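Local coordinates for outer membrane protein Omp121 (Bacteroides thetaiotaomicron, PDB 5FQ8) that probably imports nutrients across the bacterial outer membrane as a TonB-dependent receptor with a plugged beta barrel, at residues N671-I676 / L694-N699; R700-L705 / K726-V731; P356-T361 / G427-E432. All blocks are in the same frame, centred on the assembly; numbering follows the deposited sequence.

How the contacts relate
Contacts 1 and 2 are consecutive pairings in the barrel wall. Strand 697-712 belongs to both, meeting strand 661-680 in contact 1 and strand 716-731 in contact 2. Their centres are about 16 Å apart, and they touch where Arg698 N meets Lys730 O at 2.8 Å and Asn699 OD1 meets Asn727 ND2 at 2.9 Å, both probable hydrogen bonds. Contact 3 joins two loops on the opposite side of the chain's centre, about 55 Å from either of the others between centres, with nearest atoms about 43 Å from contact 1 and about 42 Å from contact 2. All three lie away from the calcium and magnesium sites and the lipid pocket.

Contact 1 (N671-I676 / L694-N699); sequences NTDKQI and LGKIRN
The amide of Asn671 reaches across from 671-676 to 694-699 with ND2, which rests 3.4 Å from Arg698 CG and also approaches Lys696 CB. Asn671 and Arg698 run side by side in the same direction, and their amide and guanidinium planes are turned 63° apart; the arginine chain bends at chi3 (69°) and its tip leads away. The carboxylate of Asp673 has OD2 met from above its plane by Lys674 NZ at 2.9 Å, a salt bridge between sequence neighbours, while OD1 lies against the aliphatic part of Lys696, 3.3 Å from CG. The Lys696 chain crosses Asp673 obliquely, and its NZ, 5.1 Å from Asp673 OD2, could add only a longer-range attraction. The amide of Gln675 crosses Ile697 with NE2 3.8 Å from CG1; this NE2 gives its main hydrogen bond to Ser92 O of the plug domain, and weakly meets a water that donates to Gly695 O. Between the two faces of the sheet the backbones pair. Thr672 and Ile697 exchange two bonds, the one from Thr672 N to Ile697 O almost perfectly straight at 179°. Beyond this pair, where the strand gives way to loop, Leu694 N donates to Gln675 O at 2.9 Å and Lys674 N makes a weak bond to Leu694 O. A second water donates to Ile697 O at 2.6 Å, accepts from Asn699 ND2 and is also hydrogen-bonded to Thr672 OG1, so one water links the Ile697 carbonyl with both side chains. Asn671 and Arg698, a non-hydrogen-bonded pair, lie on one face, and Thr672 and Ile697, the hydrogen-bonded pair, on the other, where Thr672 touches Ser92: the alternation of an antiparallel beta-barrel wall around the plug of a TonB-dependent receptor.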
ATOM      1  N   ASN B 671     -12.315 -41.624  14.406  1.00 52.14           N
ATOM      2  CA  ASN B 671     -10.924 -41.648  13.938  1.00 46.49           C
ATOM      3  C   ASN B 671     -10.820 -40.869  12.638  1.00 37.55           C
ATOM      4  O   ASN B 671     -11.358 -41.296  11.616  1.00 34.68           O
ATOM      5  CB  ASN B 671     -10.415 -43.078  13.730  1.00 53.09           C
ATOM      6  CG  ASN B 671     -10.013 -43.752  15.025  1.00 49.24           C
ATOM      7  OD1 ASN B 671     -10.658 -44.693  15.472  1.00 57.72           O
ATOM      8  ND2 ASN B 671      -8.946 -43.272  15.638  1.00 45.64           N
ATOM      9  N   THR B 672     -10.109 -39.754  12.672  1.00 35.48           N
ATOM     10  CA  THR B 672      -9.805 -38.971  11.479  1.00 34.11           C
ATOM     11  C   THR B 672      -8.401 -39.329  10.997  1.00 29.53           C
ATOM     12  O   THR B 672      -7.418 -39.050  11.683  1.00 29.35           O
ATOM     13  CB  THR B 672      -9.922 -37.484  11.781  1.00 43.64           C
ATOM     14  OG1 THR B 672     -11.223 -37.217  12.304  1.00 28.71           O
ATOM     15  CG2 THR B 672      -9.711 -36.677  10.521  1.00 28.44           C
ATOM     16  N   ASP B 673      -8.312 -39.937   9.818  1.00 29.88           N
ATOM     17  CA  ASP B 673      -7.059 -40.461   9.295  1.00 30.12           C
ATOM     18  C   ASP B 673      -6.645 -39.737   8.022  1.00 29.85           C
ATOM     19  O   ASP B 673      -7.464 -39.147   7.322  1.00 33.95           O
ATOM     20  CB  ASP B 673      -7.171 -41.956   9.001  1.00 30.88           C
ATOM     21  CG  ASP B 673      -5.830 -42.640   8.994  1.00 31.21           C
ATOM     22  OD1 ASP B 673      -4.904 -42.125   9.636  1.00 30.91           O
ATOM     23  OD2 ASP B 673      -5.697 -43.695   8.356  1.00 31.81           O
ATOM     24  N   LYS B 674      -5.356 -39.810   7.723  1.00 29.90           N
ATOM     25  CA  LYS B 674      -4.768 -39.277   6.495  1.00 29.76           C
ATOM     26  C   LYS B 674      -5.118 -37.812   6.258  1.00 29.11           C
ATOM     27  O   LYS B 674      -5.163 -37.361   5.119  1.00 29.82           O
ATOM     28  CB  LYS B 674      -5.168 -40.107   5.272  1.00 30.28           C
ATOM     29  CG  LYS B 674      -5.030 -41.607   5.427  1.00 35.19           C
ATOM     30  CD  LYS B 674      -3.649 -42.017   5.882  1.00 43.34           C
ATOM     31  CE  LYS B 674      -3.372 -43.489   5.581  1.00 49.25           C
ATOM     32  NZ  LYS B 674      -4.596 -44.329   5.713  1.00 51.35           N
ATOM     33  N   GLN B 675      -5.366 -37.048   7.310  1.00 28.68           N
ATOM     34  CA  GLN B 675      -5.617 -35.626   7.140  1.00 28.09           C
ATOM     35  C   GLN B 675      -4.371 -34.929   6.611  1.00 40.73           C
ATOM     36  O   GLN B 675      -3.286 -35.054   7.182  1.00 40.11           O
ATOM     37  CB  GLN B 675      -6.068 -35.038   8.474  1.00 27.75           C
ATOM     38  CG  GLN B 675      -5.429 -33.753   8.910  1.00 27.21           C
ATOM     39  CD  GLN B 675      -5.691 -33.479  10.367  1.00 27.02           C
ATOM     40  OE1 GLN B 675      -5.378 -32.420  10.882  1.00 26.60           O
ATOM     41  NE2 GLN B 675      -6.281 -34.440  11.037  1.00 37.54           N
ATOM     42  N   ILE B 676      -4.524 -34.210   5.502  1.00 38.29           N
ATOM     43  CA  ILE B 676      -3.402 -33.500   4.899  1.00 27.49           C
ATOM     44  C   ILE B 676      -3.054 -32.280   5.735  1.00 26.95           C
ATOM     45  O   ILE B 676      -3.912 -31.456   6.049  1.00 26.61           O
ATOM     46  CB  ILE B 676      -3.727 -33.092   3.460  1.00 27.51           C
ATOM     47  CG1 ILE B 676      -3.784 -34.299   2.547  1.00 28.10           C
ATOM     48  CG2 ILE B 676      -2.680 -32.186   2.956  1.00 27.27           C
ATOM     49  CD1 ILE B 676      -5.154 -34.723   2.217  1.00 28.31           C
ATOM     50  N   LEU B 694      -1.498 -37.273   7.675  1.00 29.89           N
ATOM     51  CA  LEU B 694      -1.163 -37.553   9.060  1.00 29.44           C
ATOM     52  C   LEU B 694      -1.689 -38.917   9.486  1.00 29.96           C
ATOM     53  O   LEU B 694      -2.247 -39.687   8.703  1.00 30.65           O
ATOM     54  CB  LEU B 694      -1.721 -36.480   9.983  1.00 28.63           C
ATOM     55  CG  LEU B 694      -1.183 -35.068   9.898  1.00 27.97           C
ATOM     56  CD1 LEU B 694      -1.616 -34.286  11.100  1.00 29.83           C
ATOM     57  CD2 LEU B 694       0.307 -35.082   9.801  1.00 28.92           C
ATOM     58  N   GLY B 695      -1.500 -39.214  10.754  1.00 29.98           N
ATOM     59  CA  GLY B 695      -2.103 -40.381  11.353  1.00 32.03           C
ATOM     60  C   GLY B 695      -3.517 -40.104  11.818  1.00 33.52           C
ATOM     61  O   GLY B 695      -4.168 -39.144  11.405  1.00 33.56           O
ATOM     62  N   LYS B 696      -3.990 -40.965  12.704  1.00 33.33           N
ATOM     63  CA  LYS B 696      -5.336 -40.869  13.243  1.00 32.31           C
ATOM     64  C   LYS B 696      -5.386 -39.903  14.415  1.00 32.40           C
ATOM     65  O   LYS B 696      -4.586 -39.995  15.346  1.00 39.11           O
ATOM     66  CB  LYS B 696      -5.823 -42.245  13.685  1.00 30.84           C
ATOM     67  CG  LYS B 696      -5.923 -43.246  12.564  1.00 31.37           C
ATOM     68  CD  LYS B 696      -6.137 -44.654  13.063  1.00 32.12           C
ATOM     69  CE  LYS B 696      -6.188 -45.583  11.899  1.00 32.67           C
ATOM     70  NZ  LYS B 696      -6.716 -46.894  12.256  1.00 33.41           N
ATOM     71  N   ILE B 697      -6.322 -38.981  14.357  1.00 29.25           N
ATOM     72  CA  ILE B 697      -6.717 -38.185  15.502  1.00 28.90           C
ATOM     73  C   ILE B 697      -8.018 -38.768  16.029  1.00 29.20           C
ATOM     74  O   ILE B 697      -9.030 -38.782  15.323  1.00 29.24           O
ATOM     75  CB  ILE B 697      -6.881 -36.709  15.128  1.00 28.25           C
ATOM     76  CG1 ILE B 697      -5.657 -36.233  14.373  1.00 28.02           C
ATOM     77  CG2 ILE B 697      -7.071 -35.868  16.371  1.00 27.92           C
ATOM     78  CD1 ILE B 697      -4.583 -35.819  15.276  1.00 27.86           C
ATOM     79  N   ARG B 698      -7.987 -39.272  17.251  1.00 29.47           N
ATOM     80  CA  ARG B 698      -9.097 -40.021  17.806  1.00 29.89           C
ATOM     81  C   ARG B 698      -9.858 -39.175  18.811  1.00 29.58           C
ATOM     82  O   ARG B 698      -9.256 -38.493  19.644  1.00 29.28           O
ATOM     83  CB  ARG B 698      -8.607 -41.306  18.464  1.00 30.52           C
ATOM     84  CG  ARG B 698      -9.706 -42.252  18.840  1.00 31.07           C
ATOM     85  CD  ARG B 698      -9.148 -43.529  19.363  1.00 31.74           C
ATOM     86  NE  ARG B 698      -8.512 -43.316  20.647  1.00 31.69           N
ATOM     87  CZ  ARG B 698      -7.755 -44.216  21.254  1.00 32.19           C
ATOM     88  NH1 ARG B 698      -7.532 -45.388  20.684  1.00 32.78           N
ATOM     89  NH2 ARG B 698      -7.224 -43.939  22.430  1.00 34.93           N
ATOM     90  N   ASN B 699     -11.185 -39.205  18.704  1.00 29.67           N
ATOM     91  CA  ASN B 699     -12.080 -38.603  19.686  1.00 29.53           C
ATOM     92  C   ASN B 699     -13.094 -39.659  20.105  1.00 30.14           C
ATOM     93  O   ASN B 699     -13.869 -40.144  19.280  1.00 30.39           O
ATOM     94  CB  ASN B 699     -12.776 -37.364  19.127  1.00 29.01           C
ATOM     95  CG  ASN B 699     -11.846 -36.184  19.011  1.00 32.43           C
ATOM     96  OD1 ASN B 699     -11.571 -35.493  19.985  1.00 28.17           O
ATOM     97  ND2 ASN B 699     -11.356 -35.947  17.809  1.00 40.92           N
TER
HETATM   98  O   HOH W   1     -11.158 -37.318  15.540  1.00 47.07           O
HETATM   99  O   HOH W   2      -5.520 -37.034  10.656  1.00 16.47           O

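Contact 2 (R700-L705 / K726-V731); sequences RGIELL and KNWSKV
Arg700 opens the pairing as a hydrogen-bonded antiparallel partner of Trp728. Its N donates to Trp728 O at 2.9 Å, on a lone pair in the carbonyl plane, and its O accepts from Trp728 N in a straight bond (172°), nearly along the C=O axis but modelled very short. The same carbonyl lies at the indole edge, 3.6 Å from Trp728 CE3. Gly701 follows, opposite Asn727 in a non-hydrogen-bonded pair. Its CA also meets the indole edge, 3.9 Å from Trp728 CE3, and a side chain here would probably crowd Asn727 CA. Asn727 turns its CG anti to the backbone N (chi1 -175°), and its OD1 accepts a hydrogen bond from Tyr668 OH. Ile702 comes last, donating from N to Lys726 O, though the place of this oxygen is less certain, and accepting from Lys726 N at 3.1 Å; its CG1 lies 4.4 Å from Trp728 CZ3 near the ring plane. Lys726 CG lies over one indole face near its rim, 4.0 Å above the plane. Backbone hydrogen bonds therefore carry the pairing, while Arg700, Ile702, Lys726 and Trp728 share one face, a surface mixing apolar groups with cationic chains, whose apolar parts may face lipid.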
ATOM      1  N   ARG B 700     -13.063 -40.031  21.380  1.00 33.71           N
ATOM      2  CA  ARG B 700     -13.998 -40.968  21.988  1.00 31.01           C
ATOM      3  C   ARG B 700     -14.649 -40.301  23.183  1.00 30.88           C
ATOM      4  O   ARG B 700     -14.020 -39.494  23.872  1.00 30.50           O
ATOM      5  CB  ARG B 700     -13.313 -42.243  22.495  1.00 36.78           C
ATOM      6  CG  ARG B 700     -12.782 -43.194  21.461  1.00 39.56           C
ATOM      7  CD  ARG B 700     -12.390 -44.539  22.100  1.00 44.58           C
ATOM      8  NE  ARG B 700     -11.765 -44.411  23.415  1.00 49.31           N
ATOM      9  CZ  ARG B 700     -11.047 -45.370  23.990  1.00 54.78           C
ATOM     10  NH1 ARG B 700     -10.849 -46.517  23.357  1.00 59.37           N
ATOM     11  NH2 ARG B 700     -10.517 -45.178  25.191  1.00 59.60           N
ATOM     12  N   GLY B 701     -15.893 -40.666  23.458  1.00 31.24           N
ATOM     13  CA  GLY B 701     -16.530 -40.140  24.645  1.00 31.21           C
ATOM     14  C   GLY B 701     -17.968 -40.549  24.829  1.00 31.65           C
ATOM     15  O   GLY B 701     -18.454 -41.503  24.225  1.00 32.12           O
ATOM     16  N   ILE B 702     -18.633 -39.798  25.695  1.00 31.51           N
ATOM     17  CA  ILE B 702     -19.998 -40.068  26.124  1.00 31.94           C
ATOM     18  C   ILE B 702     -20.786 -38.775  26.029  1.00 31.48           C
ATOM     19  O   ILE B 702     -20.326 -37.731  26.496  1.00 31.00           O
ATOM     20  CB  ILE B 702     -20.053 -40.602  27.568  1.00 32.42           C
ATOM     21  CG1 ILE B 702     -19.069 -41.736  27.777  1.00 32.83           C
ATOM     22  CG2 ILE B 702     -21.424 -41.104  27.887  1.00 32.98           C
ATOM     23  CD1 ILE B 702     -18.980 -42.163  29.215  1.00 33.70           C
ATOM     24  N   GLU B 703     -21.978 -38.850  25.448  1.00 31.68           N
ATOM     25  CA  GLU B 703     -22.911 -37.734  25.395  1.00 31.39           C
ATOM     26  C   GLU B 703     -24.187 -38.174  26.083  1.00 31.97           C
ATOM     27  O   GLU B 703     -24.859 -39.098  25.619  1.00 32.48           O
ATOM     28  CB  GLU B 703     -23.202 -37.299  23.952  1.00 31.09           C
ATOM     29  CG  GLU B 703     -22.044 -36.640  23.232  1.00 32.13           C
ATOM     30  CD  GLU B 703     -22.189 -36.657  21.728  1.00 34.45           C
ATOM     31  OE1 GLU B 703     -23.246 -37.090  21.236  1.00 39.65           O
ATOM     32  OE2 GLU B 703     -21.239 -36.241  21.037  1.00 33.00           O
ATOM     33  N   LEU B 704     -24.524 -37.503  27.171  1.00 31.92           N
ATOM     34  CA  LEU B 704     -25.625 -37.908  28.026  1.00 32.51           C
ATOM     35  C   LEU B 704     -26.528 -36.717  28.288  1.00 32.29           C
ATOM     36  O   LEU B 704     -26.050 -35.641  28.651  1.00 31.78           O
ATOM     37  CB  LEU B 704     -25.076 -38.486  29.325  1.00 32.84           C
ATOM     38  CG  LEU B 704     -25.927 -38.555  30.574  1.00 33.33           C
ATOM     39  CD1 LEU B 704     -27.130 -39.409  30.306  1.00 33.98           C
ATOM     40  CD2 LEU B 704     -25.077 -39.150  31.658  1.00 33.59           C
ATOM     41  N   LEU B 705     -27.825 -36.912  28.100  1.00 32.70           N
ATOM     42  CA  LEU B 705     -28.831 -35.895  28.366  1.00 32.62           C
ATOM     43  C   LEU B 705     -29.935 -36.487  29.236  1.00 33.35           C
ATOM     44  O   LEU B 705     -30.377 -37.611  29.003  1.00 33.92           O
ATOM     45  CB  LEU B 705     -29.398 -35.356  27.053  1.00 32.37           C
ATOM     46  CG  LEU B 705     -30.625 -34.454  27.007  1.00 32.41           C
ATOM     47  CD1 LEU B 705     -30.340 -33.165  27.703  1.00 31.95           C
ATOM     48  CD2 LEU B 705     -31.009 -34.202  25.582  1.00 32.24           C
ATOM     49  N   LYS B 726     -18.193 -36.123  28.035  1.00 30.18           N
ATOM     50  CA  LYS B 726     -16.805 -36.438  28.366  1.00 30.77           C
ATOM     51  C   LYS B 726     -16.148 -36.981  27.113  1.00 30.94           C
ATOM     52  O   LYS B 726     -16.542 -38.038  26.622  1.00 30.52           O
ATOM     53  CB  LYS B 726     -16.712 -37.442  29.513  1.00 30.76           C
ATOM     54  CG  LYS B 726     -15.338 -37.563  30.137  1.00 30.75           C
ATOM     55  CD  LYS B 726     -15.347 -38.475  31.339  1.00 31.39           C
ATOM     56  CE  LYS B 726     -13.961 -38.692  31.880  1.00 31.44           C
ATOM     57  NZ  LYS B 726     -13.966 -39.218  33.263  1.00 31.99           N
ATOM     58  N   ASN B 727     -15.164 -36.254  26.589  1.00 40.35           N
ATOM     59  CA  ASN B 727     -14.471 -36.632  25.366  1.00 29.47           C
ATOM     60  C   ASN B 727     -13.033 -37.006  25.668  1.00 29.51           C
ATOM     61  O   ASN B 727     -12.355 -36.324  26.437  1.00 29.27           O
ATOM     62  CB  ASN B 727     -14.501 -35.509  24.331  1.00 28.87           C
ATOM     63  CG  ASN B 727     -13.899 -35.930  22.999  1.00 28.83           C
ATOM     64  OD1 ASN B 727     -14.468 -36.746  22.283  1.00 29.16           O
ATOM     65  ND2 ASN B 727     -12.745 -35.367  22.660  1.00 28.44           N
ATOM     66  N   TRP B 728     -12.576 -38.083  25.048  1.00 29.86           N
ATOM     67  CA  TRP B 728     -11.187 -38.514  25.136  1.00 29.95           C
ATOM     68  C   TRP B 728     -10.497 -38.205  23.809  1.00 29.60           C
ATOM     69  O   TRP B 728     -10.844 -38.774  22.771  1.00 29.77           O
ATOM     70  CB  TRP B 728     -11.094 -40.001  25.467  1.00 30.67           C
ATOM     71  CG  TRP B 728     -11.215 -40.347  26.927  1.00 31.25           C
ATOM     72  CD1 TRP B 728     -10.209 -40.431  27.843  1.00 36.66           C
ATOM     73  CD2 TRP B 728     -12.414 -40.693  27.621  1.00 33.70           C
ATOM     74  NE1 TRP B 728     -10.711 -40.802  29.067  1.00 31.60           N
ATOM     75  CE2 TRP B 728     -12.064 -40.966  28.953  1.00 31.76           C
ATOM     76  CE3 TRP B 728     -13.755 -40.791  27.246  1.00 31.55           C
ATOM     77  CZ2 TRP B 728     -13.001 -41.318  29.903  1.00 32.19           C
ATOM     78  CZ3 TRP B 728     -14.678 -41.145  28.189  1.00 31.97           C
ATOM     79  CH2 TRP B 728     -14.302 -41.402  29.501  1.00 32.29           C
ATOM     80  N   SER B 729      -9.517 -37.310  23.851  1.00 29.15           N
ATOM     81  CA  SER B 729      -8.777 -36.873  22.673  1.00 28.79           C
ATOM     82  C   SER B 729      -7.429 -37.556  22.623  1.00 29.04           C
ATOM     83  O   SER B 729      -6.720 -37.609  23.626  1.00 29.16           O
ATOM     84  CB  SER B 729      -8.565 -35.361  22.705  1.00 28.16           C
ATOM     85  OG  SER B 729      -7.907 -34.921  21.546  1.00 27.84           O
ATOM     86  N   LYS B 730      -7.059 -38.065  21.457  1.00 29.15           N
ATOM     87  CA  LYS B 730      -5.720 -38.637  21.333  1.00 31.76           C
ATOM     88  C   LYS B 730      -5.293 -38.651  19.877  1.00 31.26           C
ATOM     89  O   LYS B 730      -5.834 -39.426  19.088  1.00 29.59           O
ATOM     90  CB  LYS B 730      -5.679 -40.038  21.916  1.00 34.29           C
ATOM     91  CG  LYS B 730      -4.298 -40.668  21.943  1.00 30.41           C
ATOM     92  CD  LYS B 730      -4.378 -42.136  22.336  1.00 31.18           C
ATOM     93  CE  LYS B 730      -3.114 -42.615  23.017  1.00 31.53           C
ATOM     94  NZ  LYS B 730      -3.018 -44.080  23.056  1.00 32.31           N
ATOM     95  N   VAL B 731      -4.324 -37.801  19.534  1.00 33.48           N
ATOM     96  CA  VAL B 731      -3.514 -38.039  18.351  1.00 28.93           C
ATOM     97  C   VAL B 731      -2.929 -39.423  18.469  1.00 29.59           C
ATOM     98  O   VAL B 731      -2.406 -39.778  19.522  1.00 38.60           O
ATOM     99  CB  VAL B 731      -2.410 -36.979  18.245  1.00 28.49           C
ATOM    100  CG1 VAL B 731      -1.673 -37.105  16.927  1.00 28.52           C
ATOM    101  CG2 VAL B 731      -2.975 -35.601  18.412  1.00 27.89           C
TER

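Contact 3 (P356-T361 / G427-E432); sequences PGYYYT and GTPNGE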
ATOM      1  N   PRO B 356       0.658  12.821  25.672  1.00 26.15           N
ATOM      2  CA  PRO B 356       1.554  11.669  25.493  1.00 25.83           C
ATOM      3  C   PRO B 356       2.985  11.932  25.880  1.00 43.11           C
ATOM      4  O   PRO B 356       3.692  11.004  26.276  1.00 25.90           O
ATOM      5  CB  PRO B 356       1.433  11.381  23.998  1.00 25.55           C
ATOM      6  CG  PRO B 356       0.116  11.886  23.630  1.00 25.59           C
ATOM      7  CD  PRO B 356      -0.083  13.119  24.443  1.00 26.06           C
ATOM      8  N   GLY B 357       3.436  13.179  25.788  1.00 42.56           N
ATOM      9  CA  GLY B 357       4.805  13.483  26.131  1.00 35.05           C
ATOM     10  C   GLY B 357       5.070  13.595  27.608  1.00 29.90           C
ATOM     11  O   GLY B 357       6.222  13.491  28.025  1.00 27.82           O
ATOM     12  N   TYR B 358       4.042  13.795  28.414  1.00 27.12           N
ATOM     13  CA  TYR B 358       4.242  13.910  29.847  1.00 27.43           C
ATOM     14  C   TYR B 358       3.437  12.875  30.626  1.00 27.19           C
ATOM     15  O   TYR B 358       3.186  13.061  31.816  1.00 27.47           O
ATOM     16  CB  TYR B 358       3.919  15.334  30.298  1.00 27.97           C
ATOM     17  CG  TYR B 358       4.842  16.374  29.716  1.00 28.30           C
ATOM     18  CD1 TYR B 358       4.710  16.787  28.409  1.00 28.20           C
ATOM     19  CD2 TYR B 358       5.839  16.951  30.484  1.00 28.77           C
ATOM     20  CE1 TYR B 358       5.554  17.733  27.874  1.00 28.55           C
ATOM     21  CE2 TYR B 358       6.679  17.897  29.964  1.00 29.17           C
ATOM     22  CZ  TYR B 358       6.537  18.286  28.654  1.00 30.89           C
ATOM     23  OH  TYR B 358       7.388  19.242  28.134  1.00 34.42           O
ATOM     24  N   TYR B 359       3.052  11.780  29.985  1.00 26.70           N
ATOM     25  CA  TYR B 359       2.352  10.699  30.662  1.00 26.48           C
ATOM     26  C   TYR B 359       3.203  10.128  31.787  1.00 26.62           C
ATOM     27  O   TYR B 359       4.427  10.123  31.711  1.00 37.41           O
ATOM     28  CB  TYR B 359       2.023   9.621  29.653  1.00 25.97           C
ATOM     29  CG  TYR B 359       1.157   8.503  30.154  1.00 25.73           C
ATOM     30  CD1 TYR B 359      -0.080   8.752  30.721  1.00 25.85           C
ATOM     31  CD2 TYR B 359       1.564   7.187  30.020  1.00 28.50           C
ATOM     32  CE1 TYR B 359      -0.872   7.718  31.167  1.00 25.66           C
ATOM     33  CE2 TYR B 359       0.788   6.159  30.458  1.00 31.37           C
ATOM     34  CZ  TYR B 359      -0.429   6.425  31.030  1.00 30.52           C
ATOM     35  OH  TYR B 359      -1.199   5.385  31.462  1.00 30.34           O
ATOM     36  N   TYR B 360       2.551   9.637  32.842  1.00 26.68           N
ATOM     37  CA  TYR B 360       3.289   9.372  34.068  1.00 26.95           C
ATOM     38  C   TYR B 360       4.309   8.249  33.920  1.00 31.59           C
ATOM     39  O   TYR B 360       5.216   8.148  34.749  1.00 27.06           O
ATOM     40  CB  TYR B 360       2.327   9.076  35.221  1.00 27.09           C
ATOM     41  CG  TYR B 360       1.564   7.788  35.110  1.00 29.38           C
ATOM     42  CD1 TYR B 360       0.346   7.744  34.471  1.00 34.59           C
ATOM     43  CD2 TYR B 360       2.054   6.623  35.657  1.00 31.27           C
ATOM     44  CE1 TYR B 360      -0.347   6.583  34.363  1.00 30.04           C
ATOM     45  CE2 TYR B 360       1.365   5.456  35.550  1.00 32.52           C
ATOM     46  CZ  TYR B 360       0.166   5.444  34.900  1.00 33.67           C
ATOM     47  OH  TYR B 360      -0.544   4.288  34.779  1.00 38.02           O
ATOM     48  N   THR B 361       4.216   7.419  32.881  1.00 28.81           N
ATOM     49  CA  THR B 361       5.175   6.343  32.756  1.00 26.12           C
ATOM     50  C   THR B 361       5.598   6.134  31.306  1.00 25.81           C
ATOM     51  O   THR B 361       4.757   6.140  30.407  1.00 25.54           O
ATOM     52  CB  THR B 361       4.608   5.060  33.329  1.00 25.94           C
ATOM     53  OG1 THR B 361       5.615   4.046  33.277  1.00 25.86           O
ATOM     54  CG2 THR B 361       3.388   4.637  32.556  1.00 25.57           C
ATOM     55  N   GLY B 427      11.532  17.095  22.623  1.00 28.46           N
ATOM     56  CA  GLY B 427      11.334  18.076  23.663  1.00 28.91           C
ATOM     57  C   GLY B 427      10.583  17.612  24.882  1.00 28.75           C
ATOM     58  O   GLY B 427      10.430  18.390  25.824  1.00 29.15           O
ATOM     59  N   THR B 428      10.120  16.386  24.902  1.00 28.23           N
ATOM     60  CA  THR B 428       9.353  15.872  26.014  1.00 28.82           C
ATOM     61  C   THR B 428      10.126  14.779  26.730  1.00 27.94           C
ATOM     62  O   THR B 428      11.049  14.189  26.164  1.00 27.82           O
ATOM     63  CB  THR B 428       8.029  15.303  25.519  1.00 27.62           C
ATOM     64  OG1 THR B 428       8.303  14.201  24.652  1.00 31.48           O
ATOM     65  CG2 THR B 428       7.262  16.352  24.777  1.00 27.78           C
ATOM     66  N   PRO B 429       9.787  14.487  27.985  1.00 27.99           N
ATOM     67  CA  PRO B 429      10.504  13.420  28.683  1.00 27.89           C
ATOM     68  C   PRO B 429      10.283  12.049  28.088  1.00 27.33           C
ATOM     69  O   PRO B 429      11.153  11.190  28.233  1.00 38.07           O
ATOM     70  CB  PRO B 429       9.947  13.510  30.106  1.00 28.09           C
ATOM     71  CG  PRO B 429       9.467  14.880  30.239  1.00 28.48           C
ATOM     72  CD  PRO B 429       8.924  15.239  28.904  1.00 28.26           C
ATOM     73  N   ASN B 430       9.187  11.821  27.395  1.00 26.97           N
ATOM     74  CA  ASN B 430       8.786  10.459  27.117  1.00 26.49           C
ATOM     75  C   ASN B 430       9.052   9.750  25.786  1.00 26.14           C
ATOM     76  O   ASN B 430       8.807   8.565  25.738  1.00 31.78           O
ATOM     77  CB  ASN B 430       7.283  10.353  27.335  1.00 26.28           C
ATOM     78  CG  ASN B 430       6.909  10.187  28.792  1.00 32.26           C
ATOM     79  OD1 ASN B 430       7.753  10.005  29.663  1.00 26.66           O
ATOM     80  ND2 ASN B 430       5.617  10.213  29.056  1.00 35.57           N
ATOM     81  N   GLY B 431       9.555  10.356  24.718  1.00 43.97           N
ATOM     82  CA  GLY B 431      10.184  11.651  24.664  1.00 49.53           C
ATOM     83  C   GLY B 431      11.636  11.530  24.235  1.00 50.47           C
ATOM     84  O   GLY B 431      12.228  10.452  24.254  1.00 46.22           O
ATOM     85  N   GLU B 432      12.203  12.658  23.820  1.00 39.05           N
ATOM     86  CA  GLU B 432      13.643  12.751  23.661  1.00 38.52           C
ATOM     87  C   GLU B 432      14.359  12.366  24.944  1.00 34.75           C
ATOM     88  O   GLU B 432      15.439  11.776  24.899  1.00 32.40           O
ATOM     89  CB  GLU B 432      14.003  14.169  23.255  1.00 28.02           C
ATOM     90  CG  GLU B 432      15.398  14.351  22.760  1.00 32.01           C
ATOM     91  CD  GLU B 432      15.804  15.797  22.779  1.00 37.12           C
ATOM     92  OE1 GLU B 432      14.904  16.650  22.875  1.00 37.17           O
ATOM     93  OE2 GLU B 432      17.017  16.076  22.723  1.00 42.30           O
TER
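Two long loops of the barrel, probably extracellular as such loops are in TonB-dependent receptors, meet here. Hydrogen bonding centres on the buried Asn430. Its ND2 donates to Tyr359 O at 2.9 Å, nearly straight (168°), on a lone pair of that carbonyl and almost in the amide's own plane. The same ND2 reaches Pro356 O at 3.5 Å, a weak bond, and Asn430 N makes another weak one to Gly357 O. On the other end of the amide, OD1 accepts from Asn227 ND2, so both ends are used and the rotation of the group is fixed. An alanine here would remove both ends of this amide and would probably loosen the hold of 427-432 on the Tyr359 and Pro356 carbonyls. Van der Waals packing fills in around these bonds. Gly357 O sits 3.4 Å from Asn430 CB, and a side chain on Gly357 would strike Thr428 CG2. That methyl approaches Tyr358 CE1 at 3.8 Å, while Thr428 OG1 is hydrogen-bonded to Tyr424 O at the end of helix 420-424. Two contacts use the Tyr358 ring: Tyr229 meets it edge-to-face, and Pro429 crosses the Tyr358 side chain at about a right angle in a CH-pi contact, with Pro429 CD over one face, 3.9 Å from the centroid of the Tyr358 ring and 20° off its normal.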